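Local coordinates for protein putative histidinol-phosphate aminotransferase (Burkholderia pseudomallei, PDB 3P1T) that probably transfers an amino group from L-histidinol phosphate to 2-oxoglutarate with pyridoxal 5'-phosphate as cofactor, a step of L-histidine biosynthesis, at residues A[59-64]-A[69-74]; A[203-208]-A[234-239]. All coordinates share one frame; numbering follows the deposited sequence.

Contact 1: residues A[59-64]-A[69-74]; sequences KLAEHF and DNLMLV
Leu71 reaches from the strand to the last turns of helix 52-64 and spreads its two methyls over neighbouring helix residues. CD1 of Leu71 lies 4.0 Å from Leu60 CB and 4.1 Å from Leu60 CD1. The other branch, CD2, lies against the helix backbone at Ala61, 3.7 Å from Ala61 CA and 4.0 Å from Ala61 CB. Alanine suits this place because its small side chain lets the methyl come close to the main chain. With chi1 of Leu71 at 74°, CG sits between the backbone N and the carbonyl carbon, and the branches are directed one to Leu60 and one to Ala61. In Leu60, chi1 of -76° sets CG beside the backbone N, and the side chain slants across that of Leu71. Leu60 CD1 also meets Leu73 CD1 at 4.2 Å. Leu71 faces the helix, whereas Leu73 only touches Leu60 and turns mainly to helix 231-241; Met72, a selenomethionine between them, points the other way, onto Met220 and Lys221 of helix 214-221. The strand pairs through its backbone with strand 208-211, and the rings of Phe64 and Phe211 stack edge-to-face, linking the end of the helix to that neighbour. No hydrogen bond joins helix to strand; the contacts are van der Waals, which implies that hydrophobic burial and side-chain shape hold the helix against this edge strand of the seven-stranded sheet.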
ATOM      1  N   LYS A  59      -6.992  -2.246  18.016  1.00 44.44           N
ATOM      2  CA  LYS A  59      -5.919  -3.082  18.579  1.00 44.21           C
ATOM      3  C   LYS A  59      -4.609  -2.276  18.665  1.00 47.31           C
ATOM      4  O   LYS A  59      -3.935  -2.353  19.683  1.00 48.91           O
ATOM      5  CB  LYS A  59      -5.715  -4.370  17.751  1.00 46.27           C
ATOM      6  CG  LYS A  59      -6.226  -5.669  18.394  1.00 53.35           C
ATOM      7  CD  LYS A  59      -7.748  -5.849  18.327  1.00 56.15           C
ATOM      8  CE  LYS A  59      -8.223  -7.124  18.988  1.00 59.74           C
ATOM      9  NZ  LYS A  59      -7.736  -8.352  18.294  1.00 59.78           N
ATOM     10  N   LEU A  60      -4.274  -1.491  17.619  1.00 41.83           N
ATOM     11  CA  LEU A  60      -3.108  -0.614  17.574  1.00 40.89           C
ATOM     12  C   LEU A  60      -3.170   0.425  18.687  1.00 48.28           C
ATOM     13  O   LEU A  60      -2.173   0.644  19.387  1.00 49.94           O
ATOM     14  CB  LEU A  60      -3.009   0.091  16.209  1.00 39.49           C
ATOM     15  CG  LEU A  60      -2.501  -0.737  15.045  1.00 43.04           C
ATOM     16  CD1 LEU A  60      -2.828  -0.056  13.716  1.00 42.27           C
ATOM     17  CD2 LEU A  60      -0.997  -1.037  15.173  1.00 41.19           C
ATOM     18  N   ALA A  61      -4.355   1.039  18.870  1.00 45.13           N
ATOM     19  CA  ALA A  61      -4.625   2.054  19.882  1.00 45.98           C
ATOM     20  C   ALA A  61      -4.369   1.506  21.276  1.00 53.39           C
ATOM     21  O   ALA A  61      -3.752   2.193  22.096  1.00 53.66           O
ATOM     22  CB  ALA A  61      -6.059   2.538  19.759  1.00 47.16           C
ATOM     23  N   GLU A  62      -4.801   0.247  21.518  1.00 51.40           N
ATOM     24  CA  GLU A  62      -4.627  -0.479  22.773  1.00 52.37           C
ATOM     25  C   GLU A  62      -3.159  -0.760  23.012  1.00 55.39           C
ATOM     26  O   GLU A  62      -2.651  -0.486  24.103  1.00 56.62           O
ATOM     27  CB  GLU A  62      -5.422  -1.794  22.749  1.00 54.64           C
ATOM     28  CG  GLU A  62      -6.761  -1.739  23.470  1.00 71.12           C
ATOM     29  CD  GLU A  62      -7.880  -2.568  22.846  1.00 96.37           C
ATOM     30  OE1 GLU A  62      -7.689  -3.791  22.637  1.00 93.51           O
ATOM     31  OE2 GLU A  62      -8.970  -1.997  22.605  1.00 82.81           O
ATOM     32  N   HIS A  63      -2.481  -1.296  21.984  1.00 48.96           N
ATOM     33  CA  HIS A  63      -1.083  -1.683  22.034  1.00 48.63           C
ATOM     34  C   HIS A  63      -0.183  -0.483  22.400  1.00 52.25           C
ATOM     35  O   HIS A  63       0.659  -0.614  23.290  1.00 52.14           O
ATOM     36  CB  HIS A  63      -0.657  -2.296  20.685  1.00 48.66           C
ATOM     37  CG  HIS A  63       0.718  -2.891  20.704  1.00 52.04           C
ATOM     38  ND1 HIS A  63       0.952  -4.148  21.234  1.00 54.47           N
ATOM     39  CD2 HIS A  63       1.885  -2.388  20.238  1.00 53.50           C
ATOM     40  CE1 HIS A  63       2.251  -4.357  21.104  1.00 53.69           C
ATOM     41  NE2 HIS A  63       2.855  -3.324  20.508  1.00 53.48           N
ATOM     42  N   PHE A  64      -0.384   0.682  21.749  1.00 47.45           N
ATOM     43  CA  PHE A  64       0.456   1.856  21.975  1.00 45.90           C
ATOM     44  C   PHE A  64      -0.110   2.777  23.071  1.00 52.29           C
ATOM     45  O   PHE A  64       0.524   3.790  23.395  1.00 52.77           O
ATOM     46  CB  PHE A  64       0.636   2.623  20.667  1.00 45.51           C
ATOM     47  CG  PHE A  64       1.498   1.851  19.696  1.00 45.53           C
ATOM     48  CD1 PHE A  64       2.875   1.818  19.841  1.00 47.13           C
ATOM     49  CD2 PHE A  64       0.932   1.159  18.631  1.00 46.52           C
ATOM     50  CE1 PHE A  64       3.674   1.100  18.945  1.00 46.79           C
ATOM     51  CE2 PHE A  64       1.737   0.449  17.730  1.00 47.85           C
ATOM     52  CZ  PHE A  64       3.100   0.423  17.898  1.00 45.42           C
ATOM     53  N   ASP A  69      -7.576   8.388  17.369  1.00 45.13           N
ATOM     54  CA  ASP A  69      -7.574   9.698  16.716  1.00 44.28           C
ATOM     55  C   ASP A  69      -6.149  10.262  16.552  1.00 45.95           C
ATOM     56  O   ASP A  69      -5.947  11.218  15.800  1.00 44.77           O
ATOM     57  CB  ASP A  69      -8.412  10.689  17.538  1.00 47.32           C
ATOM     58  CG  ASP A  69      -9.828  10.237  17.793  1.00 62.95           C
ATOM     59  OD1 ASP A  69     -10.100   9.732  18.919  1.00 69.60           O
ATOM     60  OD2 ASP A  69     -10.690  10.438  16.893  1.00 58.34           O
ATOM     61  N   ASN A  70      -5.176   9.689  17.265  1.00 41.07           N
ATOM     62  CA  ASN A  70      -3.808  10.184  17.250  1.00 40.26           C
ATOM     63  C   ASN A  70      -2.848   9.259  16.476  1.00 43.25           C
ATOM     64  O   ASN A  70      -1.651   9.561  16.411  1.00 42.44           O
ATOM     65  CB  ASN A  70      -3.332  10.356  18.690  1.00 38.56           C
ATOM     66  CG  ASN A  70      -3.989  11.527  19.359  1.00 52.45           C
ATOM     67  OD1 ASN A  70      -4.842  11.382  20.241  1.00 51.89           O
ATOM     68  ND2 ASN A  70      -3.685  12.712  18.871  1.00 41.37           N
ATOM     69  N   LEU A  71      -3.363   8.179  15.852  1.00 39.00           N
ATOM     70  CA  LEU A  71      -2.507   7.264  15.108  1.00 37.92           C
ATOM     71  C   LEU A  71      -3.074   6.994  13.717  1.00 41.29           C
ATOM     72  O   LEU A  71      -4.287   6.963  13.537  1.00 42.77           O
ATOM     73  CB  LEU A  71      -2.271   5.941  15.857  1.00 38.23           C
ATOM     74  CG  LEU A  71      -3.401   4.951  15.920  1.00 44.10           C
ATOM     75  CD1 LEU A  71      -3.216   3.875  14.893  1.00 44.21           C
ATOM     76  CD2 LEU A  71      -3.420   4.291  17.240  1.00 48.31           C
HETATM   77  N   MSE A  72      -2.169   6.775  12.748  1.00 34.11           N
HETATM   78  CA  MSE A  72      -2.459   6.467  11.349  1.00 30.37           C
HETATM   79  C   MSE A  72      -1.596   5.273  10.895  1.00 37.16           C
HETATM   80  O   MSE A  72      -0.370   5.293  11.118  1.00 38.02           O
HETATM   81  CB  MSE A  72      -2.175   7.713  10.516  1.00 29.73           C
HETATM   82  CG  MSE A  72      -2.646   7.615   9.092  1.00 32.74           C
HETATM   83 SE   MSE A  72      -2.408   9.257   8.101  0.75 35.79          SE
HETATM   84  CE  MSE A  72      -0.622   9.165   7.787  1.00 31.86           C
ATOM     85  N   LEU A  73      -2.238   4.216  10.332  1.00 33.57           N
ATOM     86  CA  LEU A  73      -1.558   3.018   9.821  1.00 32.97           C
ATOM     87  C   LEU A  73      -1.038   3.354   8.417  1.00 39.33           C
ATOM     88  O   LEU A  73      -1.806   3.859   7.593  1.00 39.53           O
ATOM     89  CB  LEU A  73      -2.500   1.789   9.837  1.00 32.41           C
ATOM     90  CG  LEU A  73      -1.950   0.442   9.282  1.00 35.10           C
ATOM     91  CD1 LEU A  73      -0.718  -0.052  10.049  1.00 34.61           C
ATOM     92  CD2 LEU A  73      -3.004  -0.629   9.340  1.00 36.36           C
ATOM     93  N   VAL A  74       0.267   3.164   8.173  1.00 36.78           N
ATOM     94  CA  VAL A  74       0.875   3.580   6.907  1.00 36.55           C
ATOM     95  C   VAL A  74       1.725   2.474   6.265  1.00 40.88           C
ATOM     96  O   VAL A  74       2.198   1.557   6.945  1.00 40.94           O
ATOM     97  CB  VAL A  74       1.754   4.852   7.107  1.00 40.26           C
ATOM     98  CG1 VAL A  74       0.909   6.071   7.418  1.00 40.21           C
ATOM     99  CG2 VAL A  74       2.829   4.651   8.172  1.00 40.28           C
TER

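Contact 2: residues A[203-208]-A[234-239]; sequences AGLRLG and LHALEA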
ATOM      1  N   ALA A 203       8.930  -7.159   8.113  1.00 37.13           N
ATOM      2  CA  ALA A 203       9.701  -6.412   7.101  1.00 36.50           C
ATOM      3  C   ALA A 203       9.122  -6.560   5.677  1.00 43.64           C
ATOM      4  O   ALA A 203       9.097  -5.579   4.929  1.00 44.59           O
ATOM      5  CB  ALA A 203      11.150  -6.868   7.104  1.00 36.96           C
ATOM      6  N   GLY A 204       8.645  -7.759   5.335  1.00 39.96           N
ATOM      7  CA  GLY A 204       8.087  -8.051   4.026  1.00 38.73           C
ATOM      8  C   GLY A 204       6.736  -7.427   3.770  1.00 42.33           C
ATOM      9  O   GLY A 204       6.261  -7.479   2.634  1.00 43.07           O
ATOM     10  N   LEU A 205       6.093  -6.842   4.811  1.00 37.33           N
ATOM     11  CA  LEU A 205       4.759  -6.225   4.671  1.00 35.92           C
ATOM     12  C   LEU A 205       4.869  -4.717   4.579  1.00 40.62           C
ATOM     13  O   LEU A 205       3.943  -4.065   4.081  1.00 39.97           O
ATOM     14  CB  LEU A 205       3.815  -6.608   5.816  1.00 35.69           C
ATOM     15  CG  LEU A 205       3.688  -8.098   6.127  1.00 40.71           C
ATOM     16  CD1 LEU A 205       2.596  -8.327   7.114  1.00 41.15           C
ATOM     17  CD2 LEU A 205       3.453  -8.927   4.867  1.00 44.44           C
ATOM     18  N   ARG A 206       6.020  -4.167   5.044  1.00 37.30           N
ATOM     19  CA  ARG A 206       6.335  -2.743   5.044  1.00 37.32           C
ATOM     20  C   ARG A 206       5.125  -1.927   5.628  1.00 41.86           C
ATOM     21  O   ARG A 206       4.387  -1.251   4.892  1.00 42.65           O
ATOM     22  CB  ARG A 206       6.722  -2.290   3.610  1.00 39.28           C
ATOM     23  CG  ARG A 206       7.330  -0.900   3.471  1.00 45.62           C
ATOM     24  CD  ARG A 206       8.661  -0.759   4.178  1.00 54.88           C
ATOM     25  NE  ARG A 206       9.327   0.470   3.769  1.00 61.78           N
ATOM     26  CZ  ARG A 206      10.486   0.903   4.247  1.00 75.89           C
ATOM     27  NH1 ARG A 206      11.110   0.231   5.210  1.00 63.62           N
ATOM     28  NH2 ARG A 206      11.026   2.018   3.778  1.00 64.20           N
ATOM     29  N   LEU A 207       4.912  -2.070   6.954  1.00 36.35           N
ATOM     30  CA  LEU A 207       3.881  -1.379   7.720  1.00 35.91           C
ATOM     31  C   LEU A 207       4.514  -0.547   8.834  1.00 40.61           C
ATOM     32  O   LEU A 207       5.596  -0.880   9.345  1.00 41.10           O
ATOM     33  CB  LEU A 207       2.846  -2.352   8.320  1.00 36.49           C
ATOM     34  CG  LEU A 207       2.029  -3.195   7.363  1.00 41.14           C
ATOM     35  CD1 LEU A 207       1.185  -4.187   8.110  1.00 40.88           C
ATOM     36  CD2 LEU A 207       1.163  -2.337   6.467  1.00 45.03           C
ATOM     37  N   GLY A 208       3.810   0.510   9.213  1.00 35.83           N
ATOM     38  CA  GLY A 208       4.234   1.419  10.265  1.00 35.24           C
ATOM     39  C   GLY A 208       3.060   2.180  10.841  1.00 38.41           C
ATOM     40  O   GLY A 208       1.967   2.195  10.259  1.00 37.54           O
ATOM     41  N   LEU A 234      -3.414  -6.895   7.438  1.00 34.19           N
ATOM     42  CA  LEU A 234      -4.162  -6.557   8.659  1.00 34.65           C
ATOM     43  C   LEU A 234      -4.205  -7.731   9.659  1.00 40.08           C
ATOM     44  O   LEU A 234      -3.927  -7.510  10.838  1.00 41.75           O
ATOM     45  CB  LEU A 234      -5.597  -6.116   8.347  1.00 34.33           C
ATOM     46  CG  LEU A 234      -5.808  -4.736   7.709  1.00 35.82           C
ATOM     47  CD1 LEU A 234      -7.226  -4.594   7.264  1.00 35.36           C
ATOM     48  CD2 LEU A 234      -5.464  -3.623   8.654  1.00 35.26           C
ATOM     49  N   HIS A 235      -4.508  -8.967   9.203  1.00 35.73           N
ATOM     50  CA  HIS A 235      -4.526 -10.131  10.108  1.00 36.26           C
ATOM     51  C   HIS A 235      -3.119 -10.490  10.575  1.00 40.69           C
ATOM     52  O   HIS A 235      -2.965 -10.974  11.693  1.00 42.17           O
ATOM     53  CB  HIS A 235      -5.198 -11.347   9.472  1.00 37.28           C
ATOM     54  CG  HIS A 235      -6.686 -11.174   9.405  1.00 41.10           C
ATOM     55  ND1 HIS A 235      -7.284 -10.453   8.386  1.00 42.08           N
ATOM     56  CD2 HIS A 235      -7.640 -11.543  10.287  1.00 42.89           C
ATOM     57  CE1 HIS A 235      -8.575 -10.444   8.658  1.00 41.25           C
ATOM     58  NE2 HIS A 235      -8.837 -11.081   9.794  1.00 42.45           N
ATOM     59  N   ALA A 236      -2.104 -10.201   9.752  1.00 36.24           N
ATOM     60  CA  ALA A 236      -0.710 -10.435  10.101  1.00 35.71           C
ATOM     61  C   ALA A 236      -0.301  -9.493  11.244  1.00 42.80           C
ATOM     62  O   ALA A 236       0.111  -9.966  12.320  1.00 43.92           O
ATOM     63  CB  ALA A 236       0.178 -10.238   8.886  1.00 34.71           C
ATOM     64  N   LEU A 237      -0.523  -8.171  11.040  1.00 38.58           N
ATOM     65  CA  LEU A 237      -0.220  -7.128  12.010  1.00 38.26           C
ATOM     66  C   LEU A 237      -0.935  -7.394  13.335  1.00 46.13           C
ATOM     67  O   LEU A 237      -0.291  -7.328  14.397  1.00 47.15           O
ATOM     68  CB  LEU A 237      -0.602  -5.746  11.464  1.00 37.23           C
ATOM     69  CG  LEU A 237      -0.406  -4.569  12.417  1.00 41.77           C
ATOM     70  CD1 LEU A 237       1.028  -4.420  12.816  1.00 42.30           C
ATOM     71  CD2 LEU A 237      -0.906  -3.302  11.815  1.00 42.74           C
ATOM     72  N   GLU A 238      -2.237  -7.740  13.269  1.00 42.32           N
ATOM     73  CA  GLU A 238      -3.032  -8.034  14.455  1.00 43.25           C
ATOM     74  C   GLU A 238      -2.381  -9.139  15.318  1.00 50.95           C
ATOM     75  O   GLU A 238      -2.310  -8.980  16.536  1.00 51.79           O
ATOM     76  CB  GLU A 238      -4.431  -8.448  14.045  1.00 44.41           C
ATOM     77  CG  GLU A 238      -5.349  -8.667  15.221  1.00 49.70           C
ATOM     78  CD  GLU A 238      -6.769  -8.993  14.836  1.00 62.01           C
ATOM     79  OE1 GLU A 238      -6.966  -9.768  13.869  1.00 38.11           O
ATOM     80  OE2 GLU A 238      -7.686  -8.476  15.518  1.00 60.45           O
ATOM     81  N   ALA A 239      -1.896 -10.228  14.681  1.00 48.09           N
ATOM     82  CA  ALA A 239      -1.237 -11.347  15.347  1.00 48.67           C
ATOM     83  C   ALA A 239       0.126 -10.937  15.888  1.00 53.13           C
ATOM     84  O   ALA A 239       0.490 -11.371  16.975  1.00 53.53           O
ATOM     85  CB  ALA A 239      -1.088 -12.512  14.384  1.00 49.35           C
TER
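Leu207 and Leu205, two residues apart in the chain, extend side by side from the loop onto one flank of helix 231-241. Leu207 loses the greatest area here: its CD1 lies 4.1 Å from CB of Leu237, and the two side chains pass at a slant, methyl against methylene. Leu237 keeps CG anti to its own backbone N (chi1 177°), and its branches run on beside the Leu207 methyl, with CB the nearest atom. One residue earlier on the helix, CB of Ala236 takes CD1 of Leu205 at 3.6 Å. The short alanine provides the low spot that a long leucine can fill, whereas the bulkier Leu237 also packs on Val56 of helix 52-64. Between the two leucines, Arg206 heads away from the helix. Leu232 of the second subunit touches both Leu205 and Ala236, which places this end of the contact at the dimer interface. The backbone of Leu207 is hydrogen-bonded to that of Phe196, and the chain then enters strand 208-211. This connection between strands 190-195 and 208-211, packed under a helix, is typical of the fold-type I aminotransferases, and as in those enzymes it probably also carries, upstream of this segment, the Schiff-base lysine.

Overall arrangement
Contact 1 and contact 2 lie side by side, their centres about 13 Å apart, and helix 231-241 ties them together. Leu73 CD1 of the first meets Leu237 CD2 of the second at 3.7 Å, so the two leucine clusters merge into one hydrophobic core. The strands join too: Val74 N is 2.9 Å from Gly208 O, a probable hydrogen bond between antiparallel partners. Lys59 NZ and Glu238 OE2 form a 2.8 Å salt bridge linking helices 52-64 and 231-241, and Arg55 shares that oxygen. Contact 2 continues to the dimer interface; no residue of the second subunit touches the segments of contact 1. Loop 203-208 follows the probable Schiff-base lysine, close in sequence to the cofactor site.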